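Local coordinates for protein SidF, inhibitor of growth family, member 3 (Legionella pneumophila subsp. pneumophila, PDB 4FYE) that acts as a phosphoinositide phosphatase, probably removing the 3-phosphate from phosphatidylinositol 3,4,5-trisphosphate, at residues Ala705-His708 with Thr709-Gly713; Lys647-Asp651 with Arg652-Leu656; Asn8-Thr11 with Tyr12-Leu16; Gln57-Lys60 with His61-Val65. The protein carries 1 engineered substitution. All coordinates share one frame; numbering follows the deposited sequence.

Contact 1: Ala705-His708 with Thr709-Gly713; sequences ALHH and TANTG
T709 and A705 are joined twice. The hydroxyl OG1 of T709 donates to A705 O at 2.8 Å, and T709 N reaches the same oxygen at 3.0 Å. The two donors come from opposite faces of the carbonyl plane. T709 OG1 lies beside its own backbone N (chi1 -57°), which lets it fold back along the helix to the preceding turn. Its hydroxyl is also hydrogen-bonded to S715. The pattern repeats at the last helical residue, T712. T712 N donates to H708 O at 2.8 Å, while T712 OG1 reaches H708 O at 3.0 Å from well above the carbonyl plane. Between these two pairs, A710 N and N711 N make ordinary helical bonds to L706 O and H707 O.

The methyl CG2 of T712 sits over one face of the H708 imidazole, 4.2 Å from the ring centroid, in a CH-pi contact displaced toward the rim. H708 ND1 bonds to V714 O, which fixes the ring's rotation. N711 places CG over a face of the H707 ring, with amide and ring planes 65° apart. No hydrogen bond joins these two side chains; N711 ND2 is used by N650 instead. H707 also meets the ring of Y204, and A705 and H708 touch helix 733-741. G713 then leaves the helix with a positive phi of 93°, and its N bonds back to T709 O. This is the glycine-ended C-terminus of a buried helix, here 701-712, with threonine hydroxyls bonded back to carbonyls of the previous turn.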
loop_
_atom_site.group_PDB
_atom_site.type_symbol
_atom_site.label_atom_id
_atom_site.label_comp_id
_atom_site.label_asym_id
_atom_site.label_seq_id
_atom_site.Cartn_x
_atom_site.Cartn_y
_atom_site.Cartn_z
ATOM N N ALA A 705 -12.036 -5.247 -4.440
ATOM C CA ALA A 705 -12.421 -6.585 -4.828
ATOM C C ALA A 705 -11.661 -7.005 -6.085
ATOM O O ALA A 705 -11.307 -8.195 -6.252
ATOM C CB ALA A 705 -13.919 -6.713 -4.997
ATOM N N LEU A 706 -11.349 -6.021 -6.925
ATOM C CA LEU A 706 -10.535 -6.269 -8.137
ATOM C C LEU A 706 -9.116 -6.680 -7.806
ATOM O O LEU A 706 -8.622 -7.646 -8.341
ATOM C CB LEU A 706 -10.423 -4.975 -8.937
ATOM C CG LEU A 706 -11.381 -4.814 -10.083
ATOM C CD1 LEU A 706 -10.790 -3.805 -11.063
ATOM C CD2 LEU A 706 -11.477 -6.177 -10.796
ATOM N N HIS A 707 -8.479 -5.890 -6.921
ATOM C CA HIS A 707 -7.142 -6.144 -6.409
ATOM C C HIS A 707 -7.117 -7.516 -5.801
ATOM O O HIS A 707 -6.240 -8.279 -6.152
ATOM C CB HIS A 707 -6.708 -5.020 -5.464
ATOM C CG HIS A 707 -5.650 -5.405 -4.467
ATOM N ND1 HIS A 707 -4.342 -5.129 -4.660
ATOM C CD2 HIS A 707 -5.739 -6.069 -3.242
ATOM C CE1 HIS A 707 -3.621 -5.619 -3.625
ATOM N NE2 HIS A 707 -4.472 -6.203 -2.760
ATOM N N HIS A 708 -8.099 -7.869 -4.944
ATOM C CA HIS A 708 -8.152 -9.212 -4.336
ATOM C C HIS A 708 -8.240 -10.342 -5.351
ATOM O O HIS A 708 -7.662 -11.433 -5.173
ATOM C CB HIS A 708 -9.317 -9.288 -3.323
ATOM C CG HIS A 708 -9.190 -10.422 -2.303
ATOM N ND1 HIS A 708 -9.539 -11.734 -2.585
ATOM C CD2 HIS A 708 -8.789 -10.404 -0.981
ATOM C CE1 HIS A 708 -9.331 -12.499 -1.494
ATOM N NE2 HIS A 708 -8.909 -11.687 -0.497
ATOM N N THR A 709 -8.974 -10.110 -6.432
ATOM C CA THR A 709 -9.122 -11.119 -7.472
ATOM C C THR A 709 -7.780 -11.381 -8.164
ATOM O O THR A 709 -7.346 -12.532 -8.274
ATOM C CB THR A 709 -10.233 -10.722 -8.460
ATOM O OG1 THR A 709 -11.432 -10.550 -7.694
ATOM C CG2 THR A 709 -10.473 -11.827 -9.496
ATOM N N ALA A 710 -7.145 -10.323 -8.617
ATOM C CA ALA A 710 -5.762 -10.379 -9.146
ATOM C C ALA A 710 -4.754 -11.038 -8.190
ATOM O O ALA A 710 -3.844 -11.726 -8.622
ATOM C CB ALA A 710 -5.274 -8.973 -9.487
ATOM N N ASN A 711 -4.920 -10.854 -6.897
ATOM C CA ASN A 711 -4.014 -11.519 -5.999
ATOM C C ASN A 711 -4.366 -12.919 -5.690
ATOM O O ASN A 711 -3.460 -13.676 -5.437
ATOM C CB ASN A 711 -3.899 -10.814 -4.648
ATOM C CG ASN A 711 -2.923 -9.673 -4.664
ATOM O OD1 ASN A 711 -2.243 -9.428 -5.660
ATOM N ND2 ASN A 711 -2.872 -8.944 -3.571
ATOM N N THR A 712 -5.655 -13.276 -5.616
ATOM C CA THR A 712 -5.999 -14.630 -5.099
ATOM C C THR A 712 -6.828 -15.432 -6.051
ATOM O O THR A 712 -6.981 -16.611 -5.845
ATOM C CB THR A 712 -6.720 -14.636 -3.709
ATOM O OG1 THR A 712 -8.042 -14.078 -3.862
ATOM C CG2 THR A 712 -5.895 -13.784 -2.622
ATOM N N GLY A 713 -7.326 -14.842 -7.133
ATOM C CA GLY A 713 -8.284 -15.602 -7.931
ATOM C C GLY A 713 -9.781 -15.410 -7.623
ATOM O O GLY A 713 -10.611 -15.749 -8.465
#

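Contact 2: Lys647-Asp651 with Arg652-Leu656; sequences KSNND and RGQRL. With PO4 (phosphate ion), chain B.
R652 and K647 meet at one oxygen of the bound phosphate: R652 NH2 and K647 N both donate to PO4 O2. The loop 647-651 and the start of helix 652-668 form the phosphate-binding P-loop of a CX5R phosphatase. S646 stands where this motif has its cysteine and hydrogen-bonds the phosphate; it is probably the engineered substitution.

The R652 side chain wraps round one oxygen, PO4 O1. Its CB is 3.2 Å from O1, and CG and CD then follow close beside the same oxygen. A bend at chi3 (-45°) curls the chain back toward the anion. NE donates to O1 at 2.7 Å. NH2 at the tip bonds to PO4 O2 at 2.9 Å, with a nearly straight N-H...O angle of 167° and the oxygen in the guanidinium plane, at its edge. The head therefore grips two oxygens and is held from rotating.

Backbone amides complete the cradle. R652 N joins NE on O1, K647 N shares O2 with NH2, and D651 N reaches PO4 O4 at 3.0 Å; the bond from N649 N to O4 is weak. The first turn of the helix faces the phosphate, so its dipole would probably favour the negative charge. D651 directs OD1 to K718 N, a contact that helps place its carboxylate beside the anion.

Behind the loop, Q654 folds back with a bend at chi2. Its OE1 is held by Y204. CG lies 3.1 Å from N650 O, and NE2 donates to N649 O at 3.0 Å, with that oxygen 15° out of the Q654 amide plane.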
loop_
_atom_site.group_PDB
_atom_site.type_symbol
_atom_site.label_atom_id
_atom_site.label_comp_id
_atom_site.label_asym_id
_atom_site.label_seq_id
_atom_site.Cartn_x
_atom_site.Cartn_y
_atom_site.Cartn_z
ATOM N N LYS A 647 -0.162 -8.368 6.560
ATOM C CA LYS A 647 0.665 -9.534 6.176
ATOM C C LYS A 647 0.706 -9.683 4.661
ATOM O O LYS A 647 1.751 -9.472 4.071
ATOM C CB LYS A 647 0.240 -10.839 6.893
ATOM C CG LYS A 647 1.176 -12.013 6.633
ATOM C CD LYS A 647 0.985 -13.147 7.629
ATOM C CE LYS A 647 2.365 -13.677 8.063
ATOM N NZ LYS A 647 2.465 -15.090 8.552
ATOM N N SER A 648 -0.432 -10.007 4.056
ATOM C CA SER A 648 -0.533 -10.101 2.588
ATOM C C SER A 648 -1.014 -8.800 1.866
ATOM O O SER A 648 -0.993 -8.726 0.642
ATOM C CB SER A 648 -1.496 -11.247 2.245
ATOM O OG SER A 648 -2.822 -10.903 2.682
ATOM N N ASN A 649 -1.555 -7.880 2.649
ATOM C CA ASN A 649 -2.054 -6.607 2.159
ATOM C C ASN A 649 -3.413 -6.716 1.496
ATOM O O ASN A 649 -3.937 -5.745 0.985
ATOM C CB ASN A 649 -1.069 -5.947 1.207
ATOM C CG ASN A 649 -1.291 -4.460 1.109
ATOM O OD1 ASN A 649 -1.393 -3.777 2.120
ATOM N ND2 ASN A 649 -1.391 -3.954 -0.108
ATOM N N ASN A 650 -3.972 -7.911 1.500
ATOM C CA ASN A 650 -5.317 -8.127 1.000
ATOM C C ASN A 650 -6.405 -7.459 1.828
ATOM O O ASN A 650 -7.405 -7.008 1.291
ATOM C CB ASN A 650 -5.600 -9.616 0.832
ATOM C CG ASN A 650 -4.898 -10.201 -0.367
ATOM O OD1 ASN A 650 -4.743 -9.540 -1.385
ATOM N ND2 ASN A 650 -4.463 -11.441 -0.249
ATOM N N ASP A 651 -6.238 -7.452 3.142
ATOM C CA ASP A 651 -7.333 -7.072 4.012
ATOM C C ASP A 651 -7.195 -5.767 4.787
ATOM O O ASP A 651 -7.791 -4.774 4.420
ATOM C CB ASP A 651 -7.647 -8.233 4.948
ATOM C CG ASP A 651 -7.558 -9.572 4.248
ATOM O OD1 ASP A 651 -8.385 -9.838 3.360
ATOM O OD2 ASP A 651 -6.655 -10.359 4.575
ATOM N N ARG A 652 -6.414 -5.767 5.857
ATOM C CA ARG A 652 -6.308 -4.586 6.709
ATOM C C ARG A 652 -5.719 -3.382 5.992
ATOM O O ARG A 652 -6.181 -2.268 6.156
ATOM C CB ARG A 652 -5.486 -4.897 7.956
ATOM C CG ARG A 652 -6.306 -5.374 9.134
ATOM C CD ARG A 652 -5.430 -6.003 10.195
ATOM N NE ARG A 652 -4.455 -6.917 9.624
ATOM C CZ ARG A 652 -3.595 -7.624 10.340
ATOM N NH1 ARG A 652 -3.585 -7.518 11.652
ATOM N NH2 ARG A 652 -2.746 -8.436 9.744
ATOM N N GLY A 653 -4.696 -3.629 5.191
ATOM C CA GLY A 653 -3.990 -2.569 4.426
ATOM C C GLY A 653 -4.852 -1.932 3.369
ATOM O O GLY A 653 -4.815 -0.704 3.164
ATOM N N GLN A 654 -5.656 -2.743 2.690
ATOM C CA GLN A 654 -6.652 -2.209 1.744
ATOM C C GLN A 654 -7.657 -1.245 2.386
ATOM O O GLN A 654 -8.099 -0.257 1.745
ATOM C CB GLN A 654 -7.506 -3.351 1.126
ATOM C CG GLN A 654 -6.755 -4.199 0.126
ATOM C CD GLN A 654 -5.972 -3.310 -0.810
ATOM O OE1 GLN A 654 -6.535 -2.611 -1.632
ATOM N NE2 GLN A 654 -4.667 -3.294 -0.643
ATOM N N ARG A 655 -8.082 -1.565 3.599
ATOM C CA ARG A 655 -9.016 -0.702 4.269
ATOM C C ARG A 655 -8.337 0.629 4.699
ATOM O O ARG A 655 -8.963 1.690 4.672
ATOM C CB ARG A 655 -9.657 -1.345 5.502
ATOM C CG ARG A 655 -10.320 -2.723 5.450
ATOM C CD ARG A 655 -11.351 -3.192 4.385
ATOM N NE ARG A 655 -12.454 -2.370 4.092
ATOM C CZ ARG A 655 -13.751 -2.730 3.969
ATOM N NH1 ARG A 655 -14.207 -3.945 4.164
ATOM N NH2 ARG A 655 -14.644 -1.789 3.623
ATOM N N LEU A 656 -7.064 0.580 5.102
ATOM C CA LEU A 656 -6.372 1.794 5.347
ATOM C C LEU A 656 -6.267 2.559 3.990
ATOM O O LEU A 656 -6.529 3.784 3.957
ATOM C CB LEU A 656 -4.997 1.508 5.960
ATOM C CG LEU A 656 -4.219 2.788 6.210
ATOM C CD1 LEU A 656 -4.803 3.777 7.280
ATOM C CD2 LEU A 656 -2.824 2.342 6.517
HETATM P P PO4 B . -4.142 -8.850 6.285
HETATM O O1 PO4 B . -5.002 -7.940 7.169
HETATM O O2 PO4 B . -2.789 -9.105 6.938
HETATM O O3 PO4 B . -4.729 -10.243 6.011
HETATM O O4 PO4 B . -3.918 -8.169 4.921
#

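Contact 3: Asn8-Thr11 with Tyr12-Leu16; sequences NIET and YVTHL
I9 and V13 meet through methyls one helical turn apart, with I9 CD1 3.7 Å from V13 CG2. With V13 CG1 anti to the backbone N (chi1 165°), CG2 falls beside that N, and this also brings it to 3.1 Å from I9 O. On another side of the helix T14 bonds to E10. T14 OG1 donates to E10 O at 2.9 Å and T14 N to the same oxygen at 3.0 Å, the two arriving from opposite faces of the carbonyl plane. This oxygen thus has two donors, and the hydroxyl is turned back along the helix.

The H15 imidazole turns an edge to T11. Its CD2 is 3.3 Å from T11 O, which lies in the ring plane, and H15 N bonds to the same oxygen. L16 CD1 sits 3.5 Å above one face of the Y12 ring, displaced toward the rim. The hydroxyl of Y12 is held by D43.

The backbone supports these side chains. Y12 N bonds to N8 O at 2.9 Å and V13 N to I9 O, both with nearly straight geometry. N8 stands at the N-cap, just before the first helical residue. Further out, I9 touches strands 199-206 and 247-254, V13 rests on F201 and M203, and Y12 and L16 reach strand 184-189. E10 and H15 are exposed. The short helix 9-16 is thus amphipathic, with I9, Y12, V13 and L16 directed at the sheet: a helix packed on one face of the six-stranded mixed sheet, near the N-terminus.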
loop_
_atom_site.group_PDB
_atom_site.type_symbol
_atom_site.label_atom_id
_atom_site.label_comp_id
_atom_site.label_asym_id
_atom_site.label_seq_id
_atom_site.Cartn_x
_atom_site.Cartn_y
_atom_site.Cartn_z
ATOM N N ASN A 8 6.481 9.366 -17.789
ATOM C CA ASN A 8 6.005 10.231 -16.761
ATOM C C ASN A 8 4.665 9.673 -16.256
ATOM O O ASN A 8 3.850 9.250 -17.053
ATOM C CB ASN A 8 5.857 11.609 -17.376
ATOM C CG ASN A 8 5.214 12.572 -16.457
ATOM O OD1 ASN A 8 5.888 13.217 -15.656
ATOM N ND2 ASN A 8 3.902 12.667 -16.529
ATOM N N ILE A 9 4.462 9.647 -14.937
ATOM C CA ILE A 9 3.279 9.049 -14.354
ATOM C C ILE A 9 1.997 9.705 -14.914
ATOM O O ILE A 9 1.076 8.997 -15.344
ATOM C CB ILE A 9 3.360 9.108 -12.809
ATOM C CG1 ILE A 9 3.067 7.747 -12.162
ATOM C CG2 ILE A 9 2.699 10.348 -12.173
ATOM C CD1 ILE A 9 1.895 6.966 -12.659
ATOM N N GLU A 10 1.958 11.040 -14.962
ATOM C CA GLU A 10 0.791 11.710 -15.442
ATOM C C GLU A 10 0.510 11.321 -16.879
ATOM O O GLU A 10 -0.669 11.075 -17.227
ATOM C CB GLU A 10 0.877 13.243 -15.336
ATOM C CG GLU A 10 -0.480 13.863 -15.633
ATOM C CD GLU A 10 -0.532 15.403 -15.733
ATOM O OE1 GLU A 10 -1.347 15.926 -16.565
ATOM O OE2 GLU A 10 0.214 16.086 -14.976
ATOM N N THR A 11 1.540 11.259 -17.737
ATOM C CA THR A 11 1.209 10.975 -19.133
ATOM C C THR A 11 0.716 9.521 -19.226
ATOM O O THR A 11 -0.312 9.226 -19.824
ATOM C CB THR A 11 2.315 11.303 -20.169
ATOM O OG1 THR A 11 3.060 10.120 -20.423
ATOM C CG2 THR A 11 3.255 12.425 -19.726
ATOM N N TYR A 12 1.419 8.614 -18.588
ATOM C CA TYR A 12 0.876 7.274 -18.479
ATOM C C TYR A 12 -0.579 7.156 -17.969
ATOM O O TYR A 12 -1.403 6.469 -18.582
ATOM C CB TYR A 12 1.780 6.395 -17.670
ATOM C CG TYR A 12 1.440 4.929 -17.725
ATOM C CD1 TYR A 12 1.156 4.267 -18.935
ATOM C CD2 TYR A 12 1.461 4.180 -16.581
ATOM C CE1 TYR A 12 0.887 2.893 -18.975
ATOM C CE2 TYR A 12 1.221 2.815 -16.604
ATOM C CZ TYR A 12 0.935 2.176 -17.791
ATOM O OH TYR A 12 0.667 0.821 -17.736
ATOM N N VAL A 13 -0.918 7.827 -16.885
ATOM C CA VAL A 13 -2.279 7.708 -16.323
ATOM C C VAL A 13 -3.310 8.221 -17.343
ATOM O O VAL A 13 -4.435 7.660 -17.489
ATOM C CB VAL A 13 -2.354 8.529 -15.036
ATOM C CG1 VAL A 13 -3.788 8.749 -14.621
ATOM C CG2 VAL A 13 -1.452 7.904 -13.922
ATOM N N THR A 14 -2.910 9.263 -18.082
ATOM C CA THR A 14 -3.745 9.842 -19.093
ATOM C C THR A 14 -3.983 8.859 -20.223
ATOM O O THR A 14 -5.112 8.690 -20.667
ATOM C CB THR A 14 -3.081 11.074 -19.686
ATOM O OG1 THR A 14 -2.970 12.076 -18.658
ATOM C CG2 THR A 14 -3.909 11.588 -20.843
ATOM N N HIS A 15 -2.941 8.204 -20.714
ATOM C CA HIS A 15 -3.184 7.178 -21.735
ATOM C C HIS A 15 -4.101 6.084 -21.241
ATOM O O HIS A 15 -4.927 5.600 -21.962
ATOM C CB HIS A 15 -1.877 6.616 -22.237
ATOM C CG HIS A 15 -1.196 7.508 -23.217
ATOM N ND1 HIS A 15 -1.311 7.335 -24.558
ATOM C CD2 HIS A 15 -0.433 8.652 -23.024
ATOM C CE1 HIS A 15 -0.621 8.301 -25.185
ATOM N NE2 HIS A 15 -0.087 9.113 -24.243
ATOM N N LEU A 16 -3.973 5.733 -19.963
ATOM C CA LEU A 16 -4.706 4.633 -19.376
ATOM C C LEU A 16 -6.185 4.897 -19.349
ATOM O O LEU A 16 -6.952 3.973 -19.354
ATOM C CB LEU A 16 -4.219 4.365 -17.946
ATOM C CG LEU A 16 -2.975 3.501 -17.901
ATOM C CD1 LEU A 16 -2.295 3.433 -16.496
ATOM C CD2 LEU A 16 -3.350 2.130 -18.415
#

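Contact 4: Gln57-Lys60 with His61-Val65; sequences QYDK and HGRPV
The Y58 ring turns its edge to the R63-P64 peptide, with R63 C near the ring plane. P64 and G62 approach the ring obliquely: CD2 of Y58 is 4.1 Å from P64 CD and 3.6 Å from G62 O. The Y58 hydroxyl bonds to E699. The carboxylate of D59 lies alongside R63, the two planes 41° apart, but R63 sends its guanidinium to D128 in a salt bridge.

D59 OD1 faces the turn instead. It accepts R63 N at 2.8 Å from above the carboxylate plane, and weakly H61 N at 2.7 Å, as in an Asx turn. The chi1 of 66° places CG of D59 between its backbone N and carbonyl carbon, which tucks the carboxylate inside the loop. V65 CG2 packs 3.9 Å from D59 CB.

Backbone bonds tie the two arms. D59 N donates to R63 O at 2.7 Å, G62 N to D59 O at 2.8 Å, and V65 N to Q57 O. Y58 and P64 face each other as a non-hydrogen-bonded pair, with short CA-H...O contacts beside them. G62 has a positive phi of 78°, where a side chain would be jammed against the preceding carbonyl. A type I turn from D59 to G62 with a positive-phi glycine as its last residue is the classic G1-bulge beta hairpin, here at the surface beyond strand 50-55.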
loop_
_atom_site.group_PDB
_atom_site.type_symbol
_atom_site.label_atom_id
_atom_site.label_comp_id
_atom_site.label_asym_id
_atom_site.label_seq_id
_atom_site.Cartn_x
_atom_site.Cartn_y
_atom_site.Cartn_z
ATOM N N GLN A 57 -22.081 1.649 -12.251
ATOM C CA GLN A 57 -23.473 1.715 -12.697
ATOM C C GLN A 57 -24.376 1.671 -11.424
ATOM O O GLN A 57 -23.950 1.203 -10.360
ATOM C CB GLN A 57 -23.808 0.530 -13.626
ATOM C CG GLN A 57 -23.026 0.393 -14.952
ATOM C CD GLN A 57 -23.098 1.643 -15.847
ATOM O OE1 GLN A 57 -22.119 2.014 -16.492
ATOM N NE2 GLN A 57 -24.252 2.295 -15.884
ATOM N N TYR A 58 -25.614 2.156 -11.534
ATOM C CA TYR A 58 -26.492 2.299 -10.389
ATOM C C TYR A 58 -27.865 1.850 -10.749
ATOM O O TYR A 58 -28.200 1.875 -11.898
ATOM C CB TYR A 58 -26.587 3.762 -9.985
ATOM C CG TYR A 58 -25.252 4.348 -9.675
ATOM C CD1 TYR A 58 -24.533 5.068 -10.657
ATOM C CD2 TYR A 58 -24.678 4.181 -8.391
ATOM C CE1 TYR A 58 -23.281 5.604 -10.357
ATOM C CE2 TYR A 58 -23.461 4.716 -8.094
ATOM C CZ TYR A 58 -22.767 5.381 -9.064
ATOM O OH TYR A 58 -21.568 5.846 -8.750
ATOM N N ASP A 59 -28.666 1.479 -9.758
ATOM C CA ASP A 59 -30.087 1.214 -9.964
ATOM C C ASP A 59 -30.915 2.523 -9.878
ATOM O O ASP A 59 -30.374 3.610 -9.653
ATOM C CB ASP A 59 -30.585 0.194 -8.930
ATOM C CG ASP A 59 -30.542 0.731 -7.488
ATOM O OD1 ASP A 59 -30.461 1.973 -7.260
ATOM O OD2 ASP A 59 -30.568 -0.108 -6.557
ATOM N N LYS A 60 -32.229 2.398 -9.984
ATOM C CA LYS A 60 -33.086 3.573 -10.010
ATOM C C LYS A 60 -33.067 4.331 -8.691
ATOM O O LYS A 60 -33.577 5.472 -8.609
ATOM C CB LYS A 60 -34.548 3.210 -10.276
ATOM C CG LYS A 60 -34.811 1.886 -10.966
ATOM C CD LYS A 60 -36.297 1.844 -11.316
ATOM C CE LYS A 60 -37.091 1.115 -10.273
ATOM N NZ LYS A 60 -36.338 -0.121 -9.950
ATOM N N HIS A 61 -32.543 3.693 -7.652
ATOM C CA HIS A 61 -32.416 4.357 -6.372
ATOM C C HIS A 61 -31.095 5.026 -6.197
ATOM O O HIS A 61 -30.852 5.647 -5.169
ATOM C CB HIS A 61 -32.700 3.384 -5.256
ATOM C CG HIS A 61 -34.146 2.969 -5.198
ATOM N ND1 HIS A 61 -34.594 1.788 -5.706
ATOM C CD2 HIS A 61 -35.263 3.629 -4.683
ATOM C CE1 HIS A 61 -35.937 1.705 -5.528
ATOM N NE2 HIS A 61 -36.341 2.832 -4.904
ATOM N N GLY A 62 -30.223 4.956 -7.198
ATOM C CA GLY A 62 -28.923 5.573 -7.018
ATOM C C GLY A 62 -28.058 4.650 -6.149
ATOM O O GLY A 62 -27.003 5.023 -5.723
ATOM N N ARG A 63 -28.497 3.429 -5.893
ATOM C CA ARG A 63 -27.640 2.451 -5.196
ATOM C C ARG A 63 -26.826 1.709 -6.297
ATOM O O ARG A 63 -27.304 1.514 -7.417
ATOM C CB ARG A 63 -28.483 1.536 -4.245
ATOM C CG ARG A 63 -27.758 0.279 -3.676
ATOM C CD ARG A 63 -28.623 -0.567 -2.703
ATOM N NE ARG A 63 -29.366 0.347 -1.821
ATOM C CZ ARG A 63 -29.308 0.354 -0.503
ATOM N NH1 ARG A 63 -28.600 -0.553 0.176
ATOM N NH2 ARG A 63 -29.992 1.255 0.148
ATOM N N PRO A 64 -25.555 1.424 -6.030
ATOM C CA PRO A 64 -24.662 0.774 -7.012
ATOM C C PRO A 64 -25.000 -0.671 -7.367
ATOM O O PRO A 64 -25.249 -1.475 -6.492
ATOM C CB PRO A 64 -23.287 0.693 -6.275
ATOM C CG PRO A 64 -23.357 1.678 -5.157
ATOM C CD PRO A 64 -24.820 2.006 -4.888
ATOM N N VAL A 65 -24.805 -1.030 -8.618
ATOM C CA VAL A 65 -25.098 -2.367 -9.045
ATOM C C VAL A 65 -23.785 -3.009 -9.457
ATOM O O VAL A 65 -23.682 -4.230 -9.606
ATOM C CB VAL A 65 -26.145 -2.233 -10.172
ATOM C CG1 VAL A 65 -25.892 -3.183 -11.342
ATOM C CG2 VAL A 65 -27.566 -2.263 -9.563
#

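Contacts 1 and 2 meet directly, their centres about 12 Å apart. N711 ND2 of contact 1 bonds to N650 OD1 of contact 2 at 2.9 Å, and T712 CG2 packs 3.6 Å from N650 ND2. The end of helix 701-712 therefore backs the loop that holds the phosphate. Contacts 3 and 4 lie apart from this site. Nearest atoms of contact 2 are about 17 Å from contact 3 and about 13 Å from contact 4. Contacts 3 and 4 are themselves about 30 Å apart between centres. One packs on the six-stranded sheet; the other is a surface hairpin following its strand 50-55.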